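Local coordinates for protein orotidine-5-phosphate decarboxylase/orotate phosphoribosyltransferase, putative (Ompdcase-oprtase, putative) (Leishmania infantum, PDB 3QW3) that probably catalyses, through this decarboxylase part of a bifunctional UMP synthase, the conversion of orotidine 5'-phosphate to UMP and CO2, at residues M123-S137 with W166-T179. Numbering follows the deposited sequence.
Sequences MRYPDKAVFVLCKTS and WNVNGNVGLVVGAT
The ring of Phe131 meets the neighbouring strand obliquely, its CD1 3.8 Å from Gly173 CA; Gly173 has no side chain, and the ring comes close to its backbone. On the same side of the sheet, Val175 CG2 packs against Phe131 CB and Leu133 CD2, and Leu197 of strand 196-198 packs against Phe131. The indole of Trp166 lies beyond the other side of the sheet and meets Val132 obliquely, CZ3 being 4.0 Å from CG1. A chi1 of -177° sets CG1 opposite the backbone N of Val132 and directs it at the indole, while CG2 goes to Val172 CG1. The third flat group, the amide of Asn169, holds Met123 O exactly in its plane: ND2 donates over 2.8 Å in an almost straight bond (177°), tying the end of helix 116-123 to the residues leading into strand 172-176. The extended Met123 chain crosses Val172 at a slant, its CE 3.6 Å from Val172 CG2.

Strands 129-135 and 172-176 run parallel, their short axes 36° apart. Val130 and Val132 each donate and accept, pairing with Asn171 O and Gly173 N, then with Gly173 O and Val175 N. The register then slips by one residue at a beta bulge: Val175 O takes both Cys134 N, at 3.0 Å, and Lys135 N, at 3.1 Å, before Lys135 O accepts from Gly177 N. Helices 154-163 and 181-190 cover the side bearing Leu174, and Trp166 NE1 reaches Asp143 of the second subunit. Adjacent parallel strands joined through helix 154-163, with further helices packed outside them, exemplify the beta-alpha-beta crossover from which the TIM barrel of the OMP decarboxylase family is built.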
loop_
_atom_site.group_PDB
_atom_site.type_symbol
_atom_site.label_atom_id
_atom_site.label_comp_id
_atom_site.label_asym_id
_atom_site.label_seq_id
_atom_site.Cartn_x
_atom_site.Cartn_y
_atom_site.Cartn_z
ATOM N N MET A 123 4.872 9.027 10.111
ATOM C CA MET A 123 6.110 9.613 10.652
ATOM C C MET A 123 5.900 10.496 11.884
ATOM O O MET A 123 6.860 10.822 12.589
ATOM C CB MET A 123 6.855 10.381 9.560
ATOM C CG MET A 123 7.308 9.499 8.400
ATOM S SD MET A 123 7.939 10.412 6.992
ATOM C CE MET A 123 8.416 9.069 5.910
ATOM N N ARG A 124 4.650 10.873 12.150
ATOM C CA ARG A 124 4.336 11.732 13.298
ATOM C C ARG A 124 4.481 11.019 14.651
ATOM O O ARG A 124 4.439 11.663 15.706
ATOM C CB ARG A 124 2.945 12.366 13.144
ATOM C CG ARG A 124 1.797 11.378 13.072
ATOM C CD ARG A 124 0.469 12.084 12.780
ATOM N NE ARG A 124 0.021 12.922 13.892
ATOM C CZ ARG A 124 -0.666 12.481 14.942
ATOM N NH1 ARG A 124 -0.992 11.198 15.047
ATOM N NH2 ARG A 124 -1.029 13.330 15.896
ATOM N N TYR A 125 4.638 9.693 14.613
ATOM C CA TYR A 125 4.915 8.898 15.807
ATOM C C TYR A 125 6.434 8.816 15.976
ATOM O O TYR A 125 7.080 8.007 15.309
ATOM C CB TYR A 125 4.382 7.470 15.649
ATOM C CG TYR A 125 2.876 7.268 15.662
ATOM C CD1 TYR A 125 2.080 7.682 14.593
ATOM C CD2 TYR A 125 2.262 6.598 16.719
ATOM C CE1 TYR A 125 0.707 7.472 14.600
ATOM C CE2 TYR A 125 0.888 6.381 16.735
ATOM C CZ TYR A 125 0.118 6.821 15.670
ATOM O OH TYR A 125 -1.241 6.603 15.689
ATOM N N PRO A 126 7.015 9.635 16.875
ATOM C CA PRO A 126 8.481 9.670 16.985
ATOM C C PRO A 126 9.098 8.340 17.434
ATOM O O PRO A 126 10.247 8.046 17.085
ATOM C CB PRO A 126 8.731 10.758 18.045
ATOM C CG PRO A 126 7.453 11.531 18.123
ATOM C CD PRO A 126 6.375 10.531 17.854
ATOM N N ASP A 127 8.330 7.551 18.184
ATOM C CA ASP A 127 8.783 6.263 18.720
ATOM C C ASP A 127 8.655 5.104 17.721
ATOM O O ASP A 127 9.105 3.986 17.999
ATOM C CB ASP A 127 8.036 5.930 20.020
ATOM C CG ASP A 127 6.514 5.934 19.857
ATOM O OD1 ASP A 127 5.969 6.845 19.192
ATOM O OD2 ASP A 127 5.856 5.026 20.414
ATOM N N LYS A 128 8.041 5.383 16.571
ATOM C CA LYS A 128 7.827 4.382 15.524
ATOM C C LYS A 128 8.611 4.739 14.268
ATOM O O LYS A 128 8.820 5.913 13.970
ATOM C CB LYS A 128 6.332 4.264 15.189
ATOM C CG LYS A 128 5.416 4.033 16.393
ATOM C CD LYS A 128 5.596 2.651 17.017
ATOM C CE LYS A 128 4.747 2.498 18.269
ATOM N NZ LYS A 128 4.807 1.104 18.796
ATOM N N ALA A 129 9.043 3.728 13.527
ATOM C CA ALA A 129 9.808 3.973 12.317
ATOM C C ALA A 129 8.961 3.710 11.083
ATOM O O ALA A 129 8.036 2.903 11.115
ATOM C CB ALA A 129 11.047 3.117 12.284
ATOM N N VAL A 130 9.299 4.400 10.004
ATOM C CA VAL A 130 8.642 4.208 8.720
ATOM C C VAL A 130 9.714 3.915 7.685
ATOM O O VAL A 130 10.536 4.780 7.363
ATOM C CB VAL A 130 7.840 5.457 8.309
ATOM C CG1 VAL A 130 7.045 5.186 7.025
ATOM C CG2 VAL A 130 6.924 5.879 9.440
ATOM N N PHE A 131 9.707 2.681 7.180
ATOM C CA PHE A 131 10.607 2.284 6.110
ATOM C C PHE A 131 9.915 2.503 4.770
ATOM O O PHE A 131 8.950 1.812 4.444
ATOM C CB PHE A 131 11.027 0.824 6.282
ATOM C CG PHE A 131 12.011 0.610 7.404
ATOM C CD1 PHE A 131 13.370 0.799 7.182
ATOM C CD2 PHE A 131 11.577 0.213 8.665
ATOM C CE1 PHE A 131 14.301 0.605 8.212
ATOM C CE2 PHE A 131 12.503 0.019 9.713
ATOM C CZ PHE A 131 13.863 0.219 9.475
ATOM N N VAL A 132 10.413 3.473 4.009
ATOM C CA VAL A 132 9.781 3.883 2.752
ATOM C C VAL A 132 10.403 3.142 1.582
ATOM O O VAL A 132 11.627 3.077 1.462
ATOM C CB VAL A 132 9.914 5.407 2.530
ATOM C CG1 VAL A 132 9.185 5.821 1.251
ATOM C CG2 VAL A 132 9.343 6.160 3.722
ATOM N N LEU A 133 9.562 2.589 0.712
ATOM C CA LEU A 133 10.064 1.887 -0.471
ATOM C C LEU A 133 10.961 2.799 -1.282
ATOM O O LEU A 133 10.609 3.950 -1.551
ATOM C CB LEU A 133 8.908 1.390 -1.342
ATOM C CG LEU A 133 7.833 0.529 -0.684
ATOM C CD1 LEU A 133 6.786 0.159 -1.750
ATOM C CD2 LEU A 133 8.423 -0.722 -0.059
ATOM N N CYS A 134 12.127 2.291 -1.666
ATOM C CA CYS A 134 13.073 3.093 -2.433
ATOM C C CYS A 134 13.505 2.355 -3.693
ATOM O O CYS A 134 13.142 2.742 -4.805
ATOM C CB CYS A 134 14.273 3.476 -1.561
ATOM S SG CYS A 134 15.504 4.472 -2.407
ATOM N N LYS A 135 14.260 1.276 -3.509
ATOM C CA LYS A 135 14.688 0.446 -4.621
ATOM C C LYS A 135 14.382 -1.005 -4.310
ATOM O O LYS A 135 14.880 -1.550 -3.328
ATOM C CB LYS A 135 16.188 0.638 -4.886
ATOM C CG LYS A 135 16.742 -0.204 -6.039
ATOM C CD LYS A 135 16.279 0.318 -7.395
ATOM C CE LYS A 135 17.010 -0.376 -8.547
ATOM N NZ LYS A 135 16.692 -1.834 -8.666
ATOM N N THR A 136 13.551 -1.622 -5.143
ATOM C CA THR A 136 13.236 -3.041 -5.008
ATOM C C THR A 136 13.860 -3.836 -6.165
ATOM O O THR A 136 14.183 -3.266 -7.210
ATOM C CB THR A 136 11.711 -3.278 -4.858
ATOM O OG1 THR A 136 11.019 -2.700 -5.969
ATOM C CG2 THR A 136 11.205 -2.628 -3.577
ATOM N N SER A 137 14.019 -5.146 -5.973
ATOM C CA SER A 137 14.801 -5.960 -6.905
ATOM C C SER A 137 14.006 -6.617 -8.033
ATOM O O SER A 137 14.590 -7.117 -9.005
ATOM C CB SER A 137 15.616 -7.002 -6.134
ATOM O OG SER A 137 16.600 -6.362 -5.336
ATOM N N TRP A 166 11.780 14.688 4.672
ATOM C CA TRP A 166 10.898 13.729 5.347
ATOM C C TRP A 166 11.310 13.372 6.782
ATOM O O TRP A 166 10.458 13.042 7.609
ATOM C CB TRP A 166 10.727 12.451 4.511
ATOM C CG TRP A 166 9.989 12.647 3.201
ATOM C CD1 TRP A 166 9.292 13.752 2.804
ATOM C CD2 TRP A 166 9.848 11.685 2.144
ATOM N NE1 TRP A 166 8.748 13.549 1.554
ATOM C CE2 TRP A 166 9.073 12.289 1.130
ATOM C CE3 TRP A 166 10.313 10.376 1.952
ATOM C CZ2 TRP A 166 8.751 11.627 -0.064
ATOM C CZ3 TRP A 166 9.993 9.720 0.767
ATOM C CH2 TRP A 166 9.218 10.348 -0.225
ATOM N N ASN A 167 12.604 13.459 7.083
ATOM C CA ASN A 167 13.141 12.890 8.321
ATOM C C ASN A 167 13.141 13.836 9.528
ATOM O O ASN A 167 14.059 13.810 10.355
ATOM C CB ASN A 167 14.542 12.310 8.079
ATOM C CG ASN A 167 14.947 11.301 9.132
ATOM O OD1 ASN A 167 14.104 10.588 9.682
ATOM N ND2 ASN A 167 16.248 11.231 9.421
ATOM N N VAL A 168 12.091 14.648 9.633
ATOM C CA VAL A 168 11.950 15.603 10.734
ATOM C C VAL A 168 11.975 14.913 12.103
ATOM O O VAL A 168 12.545 15.439 13.064
ATOM C CB VAL A 168 10.675 16.472 10.563
ATOM C CG1 VAL A 168 10.483 17.426 11.741
ATOM C CG2 VAL A 168 10.746 17.259 9.265
ATOM N N ASN A 169 11.382 13.724 12.190
ATOM C CA ASN A 169 11.340 12.999 13.460
ATOM C C ASN A 169 12.448 11.962 13.659
ATOM O O ASN A 169 12.453 11.241 14.657
ATOM C CB ASN A 169 9.954 12.379 13.689
ATOM C CG ASN A 169 8.947 13.385 14.206
ATOM O OD1 ASN A 169 9.318 14.397 14.811
ATOM N ND2 ASN A 169 7.662 13.115 13.976
ATOM N N GLY A 170 13.381 11.896 12.712
ATOM C CA GLY A 170 14.525 10.983 12.810
ATOM C C GLY A 170 14.105 9.526 12.815
ATOM O O GLY A 170 14.806 8.668 13.362
ATOM N N ASN A 171 12.957 9.250 12.200
ATOM C CA ASN A 171 12.360 7.915 12.234
ATOM C C ASN A 171 12.087 7.315 10.860
ATOM O O ASN A 171 11.341 6.339 10.744
ATOM C CB ASN A 171 11.091 7.905 13.102
ATOM C CG ASN A 171 9.979 8.821 12.571
ATOM O OD1 ASN A 171 8.862 8.796 13.085
ATOM N ND2 ASN A 171 10.278 9.624 11.561
ATOM N N VAL A 172 12.691 7.906 9.832
ATOM C CA VAL A 172 12.532 7.429 8.460
ATOM C C VAL A 172 13.671 6.489 8.077
ATOM O O VAL A 172 14.845 6.759 8.359
ATOM C CB VAL A 172 12.450 8.608 7.457
ATOM C CG1 VAL A 172 12.203 8.110 6.025
ATOM C CG2 VAL A 172 11.350 9.561 7.884
ATOM N N GLY A 173 13.299 5.381 7.444
ATOM C CA GLY A 173 14.242 4.438 6.862
ATOM C C GLY A 173 13.839 4.186 5.421
ATOM O O GLY A 173 12.823 4.708 4.954
ATOM N N LEU A 174 14.632 3.392 4.715
ATOM C CA LEU A 174 14.362 3.073 3.320
ATOM C C LEU A 174 14.389 1.577 3.082
ATOM O O LEU A 174 15.184 0.869 3.697
ATOM C CB LEU A 174 15.404 3.728 2.415
ATOM C CG LEU A 174 15.393 5.255 2.348
ATOM C CD1 LEU A 174 16.632 5.743 1.625
ATOM C CD2 LEU A 174 14.146 5.736 1.637
ATOM N N VAL A 175 13.528 1.099 2.182
ATOM C CA VAL A 175 13.591 -0.291 1.723
ATOM C C VAL A 175 14.444 -0.326 0.456
ATOM O O VAL A 175 14.107 0.320 -0.538
ATOM C CB VAL A 175 12.185 -0.899 1.447
ATOM C CG1 VAL A 175 12.316 -2.374 1.013
ATOM C CG2 VAL A 175 11.308 -0.783 2.689
ATOM N N VAL A 176 15.552 -1.065 0.509
ATOM C CA VAL A 176 16.525 -1.112 -0.585
ATOM C C VAL A 176 16.981 -2.557 -0.764
ATOM O O VAL A 176 17.566 -3.142 0.155
ATOM C CB VAL A 176 17.772 -0.208 -0.314
ATOM C CG1 VAL A 176 18.608 -0.042 -1.586
ATOM C CG2 VAL A 176 17.368 1.164 0.222
ATOM N N GLY A 177 16.726 -3.113 -1.945
ATOM C CA GLY A 177 17.048 -4.510 -2.251
ATOM C C GLY A 177 18.536 -4.821 -2.249
ATOM O O GLY A 177 19.362 -3.934 -2.456
ATOM N N ALA A 178 18.870 -6.087 -2.012
ATOM C CA ALA A 178 20.266 -6.539 -1.969
ATOM C C ALA A 178 20.824 -6.950 -3.339
ATOM O O ALA A 178 22.042 -7.028 -3.514
ATOM C CB ALA A 178 20.418 -7.686 -0.968
ATOM N N THR A 179 19.934 -7.187 -4.303
ATOM C CA THR A 179 20.306 -7.782 -5.600
ATOM C C THR A 179 21.144 -6.872 -6.507
ATOM O O THR A 179 21.843 -7.361 -7.403
ATOM C CB THR A 179 19.059 -8.311 -6.364
ATOM O OG1 THR A 179 18.231 -9.058 -5.467
ATOM C CG2 THR A 179 19.459 -9.218 -7.529
#